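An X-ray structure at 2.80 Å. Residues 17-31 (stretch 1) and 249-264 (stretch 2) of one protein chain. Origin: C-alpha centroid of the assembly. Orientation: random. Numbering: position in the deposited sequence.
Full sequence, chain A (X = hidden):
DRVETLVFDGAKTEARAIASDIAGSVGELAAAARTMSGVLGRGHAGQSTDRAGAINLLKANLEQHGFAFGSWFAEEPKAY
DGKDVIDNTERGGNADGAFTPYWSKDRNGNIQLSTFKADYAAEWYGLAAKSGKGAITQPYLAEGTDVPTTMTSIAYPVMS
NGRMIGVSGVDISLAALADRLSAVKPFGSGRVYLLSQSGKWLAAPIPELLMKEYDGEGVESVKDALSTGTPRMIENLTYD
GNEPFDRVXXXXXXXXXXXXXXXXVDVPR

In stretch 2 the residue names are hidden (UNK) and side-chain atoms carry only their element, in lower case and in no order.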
# COMPACT_ATOMS: atom_id res chain seq x y z
N ALA A 17 11.58 -5.49 14.78
CA ALA A 17 10.98 -6.74 14.31
C ALA A 17 9.78 -6.49 13.40
O ALA A 17 9.63 -7.15 12.37
CB ALA A 17 10.57 -7.61 15.50
N ILE A 18 8.89 -5.56 13.79
CA ILE A 18 7.68 -5.30 13.01
C ILE A 18 8.04 -4.71 11.66
O ILE A 18 7.43 -5.04 10.63
CB ILE A 18 6.73 -4.36 13.77
CG1 ILE A 18 6.23 -5.00 15.08
CG2 ILE A 18 5.58 -3.89 12.85
CD1 ILE A 18 5.65 -6.40 14.90
N ALA A 19 9.04 -3.81 11.64
CA ALA A 19 9.39 -3.11 10.41
C ALA A 19 9.96 -4.06 9.36
O ALA A 19 9.66 -3.93 8.17
CB ALA A 19 10.38 -1.98 10.72
N SER A 20 10.79 -5.01 9.78
CA SER A 20 11.36 -5.91 8.78
C SER A 20 10.30 -6.85 8.20
O SER A 20 10.41 -7.27 7.05
CB SER A 20 12.51 -6.72 9.38
OG SER A 20 12.03 -7.79 10.14
N ASP A 21 9.27 -7.17 8.99
CA ASP A 21 8.17 -7.96 8.46
C ASP A 21 7.35 -7.16 7.46
O ASP A 21 7.08 -7.64 6.35
CB ASP A 21 7.30 -8.47 9.60
CG ASP A 21 6.31 -9.52 9.14
OD1 ASP A 21 5.41 -9.18 8.35
OD2 ASP A 21 6.45 -10.69 9.55
N ILE A 22 6.95 -5.93 7.82
CA ILE A 22 6.21 -5.10 6.87
C ILE A 22 7.07 -4.81 5.65
O ILE A 22 6.64 -4.97 4.50
CB ILE A 22 5.73 -3.81 7.54
CG1 ILE A 22 4.77 -4.13 8.69
CG2 ILE A 22 5.00 -2.93 6.54
CD1 ILE A 22 3.60 -4.94 8.25
N ALA A 23 8.32 -4.39 5.87
CA ALA A 23 9.19 -4.05 4.75
C ALA A 23 9.42 -5.25 3.84
O ALA A 23 9.47 -5.11 2.61
CB ALA A 23 10.51 -3.49 5.27
N GLY A 24 9.56 -6.44 4.42
CA GLY A 24 9.70 -7.64 3.60
C GLY A 24 8.47 -7.91 2.77
O GLY A 24 8.54 -8.05 1.55
N SER A 25 7.31 -7.99 3.43
CA SER A 25 6.06 -8.16 2.70
C SER A 25 5.92 -7.13 1.58
O SER A 25 5.61 -7.49 0.44
CB SER A 25 4.88 -8.08 3.67
OG SER A 25 5.06 -8.97 4.76
N VAL A 26 6.18 -5.84 1.88
CA VAL A 26 6.08 -4.80 0.86
C VAL A 26 7.04 -5.07 -0.28
O VAL A 26 6.65 -5.07 -1.46
CB VAL A 26 6.33 -3.41 1.47
CG1 VAL A 26 6.54 -2.40 0.35
CG2 VAL A 26 5.15 -2.97 2.33
N GLY A 27 8.33 -5.26 0.05
CA GLY A 27 9.33 -5.48 -0.99
C GLY A 27 8.99 -6.66 -1.89
O GLY A 27 9.21 -6.62 -3.10
N GLU A 28 8.42 -7.71 -1.30
CA GLU A 28 8.05 -8.90 -2.08
C GLU A 28 6.91 -8.60 -3.04
O GLU A 28 6.91 -9.07 -4.19
CB GLU A 28 7.70 -10.06 -1.15
CG GLU A 28 8.91 -10.69 -0.48
CD GLU A 28 8.56 -11.89 0.38
OE1 GLU A 28 8.65 -11.78 1.62
OE2 GLU A 28 8.19 -12.94 -0.19
N LEU A 29 5.91 -7.81 -2.59
CA LEU A 29 4.84 -7.40 -3.50
C LEU A 29 5.37 -6.44 -4.55
O LEU A 29 5.03 -6.57 -5.74
CB LEU A 29 3.68 -6.75 -2.73
CG LEU A 29 2.79 -7.64 -1.87
CD1 LEU A 29 1.54 -6.88 -1.42
CD2 LEU A 29 2.41 -8.91 -2.60
N ALA A 30 6.19 -5.47 -4.14
CA ALA A 30 6.79 -4.56 -5.11
C ALA A 30 7.49 -5.33 -6.22
O ALA A 30 7.36 -5.00 -7.40
CB ALA A 30 7.77 -3.61 -4.41
N ALA A 31 8.23 -6.39 -5.85
CA ALA A 31 8.89 -7.23 -6.85
C ALA A 31 7.88 -7.92 -7.76
O ALA A 31 8.09 -8.02 -8.98
CB ALA A 31 9.77 -8.26 -6.17
N UNK A 249 7.79 6.01 18.17
CA UNK A 249 7.66 6.07 16.72
C UNK A 249 8.95 5.56 16.10
O UNK A 249 10.05 5.91 16.55
c UNK A 249 6.29 8.12 17.16
c UNK A 249 8.56 8.35 16.22
c UNK A 249 7.32 7.50 16.25
N UNK A 250 8.82 4.72 15.07
CA UNK A 250 9.97 4.02 14.49
C UNK A 250 9.85 4.07 12.98
O UNK A 250 9.15 3.26 12.36
c UNK A 250 11.29 1.82 14.70
c UNK A 250 13.54 1.16 15.33
c UNK A 250 12.37 1.87 15.58
c UNK A 250 10.02 2.57 15.00
c UNK A 250 12.56 0.30 13.31
o UNK A 250 14.78 -0.34 13.91
c UNK A 250 13.62 0.37 14.19
c UNK A 250 11.40 1.01 13.57
N UNK A 251 10.51 5.04 12.34
CA UNK A 251 10.54 5.07 10.88
C UNK A 251 11.34 3.90 10.33
O UNK A 251 12.26 3.39 10.98
c UNK A 251 11.16 6.22 12.94
c UNK A 251 11.96 6.78 11.79
c UNK A 251 11.23 6.41 10.56
N UNK A 252 10.96 3.46 9.13
CA UNK A 252 11.69 2.41 8.44
C UNK A 252 11.42 2.51 6.95
O UNK A 252 10.27 2.71 6.54
c UNK A 252 9.88 0.64 8.69
c UNK A 252 8.26 -0.58 7.39
c UNK A 252 8.85 1.14 9.47
c UNK A 252 11.30 1.02 8.97
c UNK A 252 9.57 -0.23 7.66
c UNK A 252 7.54 0.80 9.22
c UNK A 252 7.25 -0.07 8.18
N UNK A 253 12.47 2.38 6.15
CA UNK A 253 12.37 2.52 4.70
C UNK A 253 11.73 1.30 4.06
O UNK A 253 12.01 0.16 4.43
c UNK A 253 13.75 2.74 4.08
o UNK A 253 14.16 4.09 4.22
N UNK A 254 10.94 1.51 3.06
CA UNK A 254 10.27 0.44 2.45
C UNK A 254 11.09 0.19 1.28
O UNK A 254 11.61 1.11 0.77
c UNK A 254 6.68 1.47 2.19
c UNK A 254 7.69 0.11 3.88
c UNK A 254 7.90 1.24 2.98
c UNK A 254 8.94 0.88 1.97
N UNK A 255 11.22 -1.14 0.88
CA UNK A 255 12.28 -1.36 -0.05
C UNK A 255 12.36 -0.75 -1.38
O UNK A 255 13.42 -0.19 -1.57
c UNK A 255 11.91 -3.34 0.87
c UNK A 255 12.04 -2.77 -0.40
c UNK A 255 10.75 -2.55 1.23
N UNK A 256 11.38 -0.78 -2.25
CA UNK A 256 11.68 -0.37 -3.61
C UNK A 256 10.96 0.80 -4.11
O UNK A 256 11.21 1.23 -5.16
o UNK A 256 11.93 -3.80 -4.31
o UNK A 256 13.53 -2.39 -4.13
c UNK A 256 11.45 -1.51 -4.54
c UNK A 256 12.36 -2.65 -4.30
N UNK A 257 10.05 1.30 -3.32
CA UNK A 257 9.02 2.22 -3.71
C UNK A 257 9.29 3.57 -3.18
O UNK A 257 8.49 4.41 -3.15
c UNK A 257 7.41 0.48 -3.72
c UNK A 257 7.88 1.58 -1.70
c UNK A 257 7.74 1.78 -3.15
N UNK A 258 10.46 3.77 -2.72
CA UNK A 258 10.90 5.11 -2.36
C UNK A 258 9.92 5.77 -1.38
O UNK A 258 9.18 6.70 -1.71
c UNK A 258 11.08 5.98 -3.61
n UNK A 258 11.15 8.37 -3.96
o UNK A 258 12.58 7.46 -2.48
c UNK A 258 11.67 7.34 -3.30
N UNK A 259 9.96 5.26 -0.15
CA UNK A 259 9.11 5.78 0.91
C UNK A 259 9.50 5.11 2.22
O UNK A 259 10.19 4.09 2.23
c UNK A 259 7.62 5.55 0.62
N UNK A 260 9.05 5.70 3.32
CA UNK A 260 9.22 5.10 4.63
C UNK A 260 7.90 5.18 5.39
O UNK A 260 7.04 6.02 5.10
c UNK A 260 10.32 5.80 5.43
c UNK A 260 10.11 7.28 5.61
o UNK A 260 12.06 7.21 6.97
c UNK A 260 11.11 7.88 6.57
n UNK A 260 10.89 9.13 6.95
N UNK A 261 7.75 4.28 6.35
CA UNK A 261 6.60 4.26 7.23
C UNK A 261 7.04 4.35 8.69
O UNK A 261 8.20 4.11 9.02
c UNK A 261 2.81 1.44 3.31
n UNK A 261 4.05 3.55 3.82
c UNK A 261 5.77 2.99 7.04
c UNK A 261 2.56 0.19 3.81
c UNK A 261 4.20 1.87 5.29
c UNK A 261 4.99 2.96 5.77
c UNK A 261 4.87 3.95 4.85
c UNK A 261 3.93 0.58 5.77
c UNK A 261 3.11 -0.25 5.03
c UNK A 261 3.64 2.27 4.06
N UNK A 262 6.09 4.70 9.55
CA UNK A 262 6.31 4.72 10.99
C UNK A 262 5.59 3.54 11.62
O UNK A 262 4.39 3.33 11.41
c UNK A 262 6.48 7.32 11.29
c UNK A 262 5.79 6.02 11.63
c UNK A 262 7.98 7.10 11.25
c UNK A 262 5.97 7.83 9.96
N UNK A 263 6.33 2.77 12.39
CA UNK A 263 5.74 1.88 13.37
C UNK A 263 5.51 2.70 14.63
O UNK A 263 6.39 3.46 15.05
c UNK A 263 6.84 -0.14 12.37
c UNK A 263 6.65 0.67 13.64
c UNK A 263 6.08 -0.20 14.74
N UNK A 264 4.32 2.59 15.20
CA UNK A 264 4.03 3.16 16.50
C UNK A 264 3.82 2.00 17.45
O UNK A 264 3.05 1.08 17.16
c UNK A 264 1.33 5.86 15.65
c UNK A 264 2.77 4.03 16.47
c UNK A 264 2.64 5.12 15.43
c UNK A 264 3.82 6.08 15.50

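Position 249 carries three carbons, one bearing the other two, and lies out of reach of the helix formed by stretch 1; this beta-branched side chain is Val249. At 250 a single carbon leads to a six-carbon ring bearing one oxygen, whose edge meets Ala19 CB: Tyr250, with CE2 4.1 Å from Ala19 CB. Three carbons close a ring onto the backbone nitrogen at 251, with the CA-to-CB bond directed away from the helix, which defines Pro251.

Position 252 has one carbon and an unsubstituted six-carbon ring, packed against Ala19, Ile22 and Ala23. This is Phe252. Ala19 CB lies over one ring face, 3.7 Å from the centroid in a CH-pi contact, while Ile22 CG2 approaches the edge, 4.0 Å from Phe252 CZ. One carbon and one oxygen at 253 give Ser253; its CA-to-CB bond points away, although its backbone O lies 4.0 Å from Ala23 CB. At 254 four carbons, forked at the second, reach Val26; this is Leu254, with CD2 4.3 Å from Val26 CG2.

At 255 three carbons again close onto the backbone nitrogen, against Ala23, Val26 and Gly27: Pro255, whose CD is 3.2 Å from Ala23 O. Position 256 has two carbons, the second with two oxygens, near Gly27 and Ala30. The carboxylate is that of Asp256, and its OD2 stays 4.1 Å from Gly27 O, with no hydrogen bond. The three branched carbons at 257 touch Ala30 and belong to Val257, CG1 lying 4.2 Å from Ala30 CB.

Two carbons, the second bearing oxygen and nitrogen, make 258 Asn258, at positive phi and remote from the helix. Position 259 has a lone carbon, and is Ala259; at 260 three carbons, the third bearing oxygen and nitrogen, make Gln260; neither reaches stretch 1. At 261 one carbon precedes fused five- and six-membered rings containing one nitrogen, beside Ile22 and Val26. Trp261 places CZ3 3.6 Å from Ile22 CG2. Position 262, four carbons forked at the second, is the distant Leu262. Three branched carbons at 263, near Ile18 and Ala19, are Val263, with CG2 4.0 Å from Ile18 CG2. At 264 four carbons forked at the second, again out of reach, are those of Leu264, beyond which the strand continues.

The contact is predominantly apolar, with no hydrogen bond across it. Backbone pairing of Tyr250 with Val263 and Phe252 with Trp261 joins the strands, whose inward side chains meet the helix. Small helix residues permit close approach: Ala19 accommodates the Phe252 ring, and at Gly27 an ideal CB would sit 2.9 Å from Pro255 CG, a clash that glycine avoids.

Stretch 2, residues 249-264: VYPFSLPDVNAQWLVL
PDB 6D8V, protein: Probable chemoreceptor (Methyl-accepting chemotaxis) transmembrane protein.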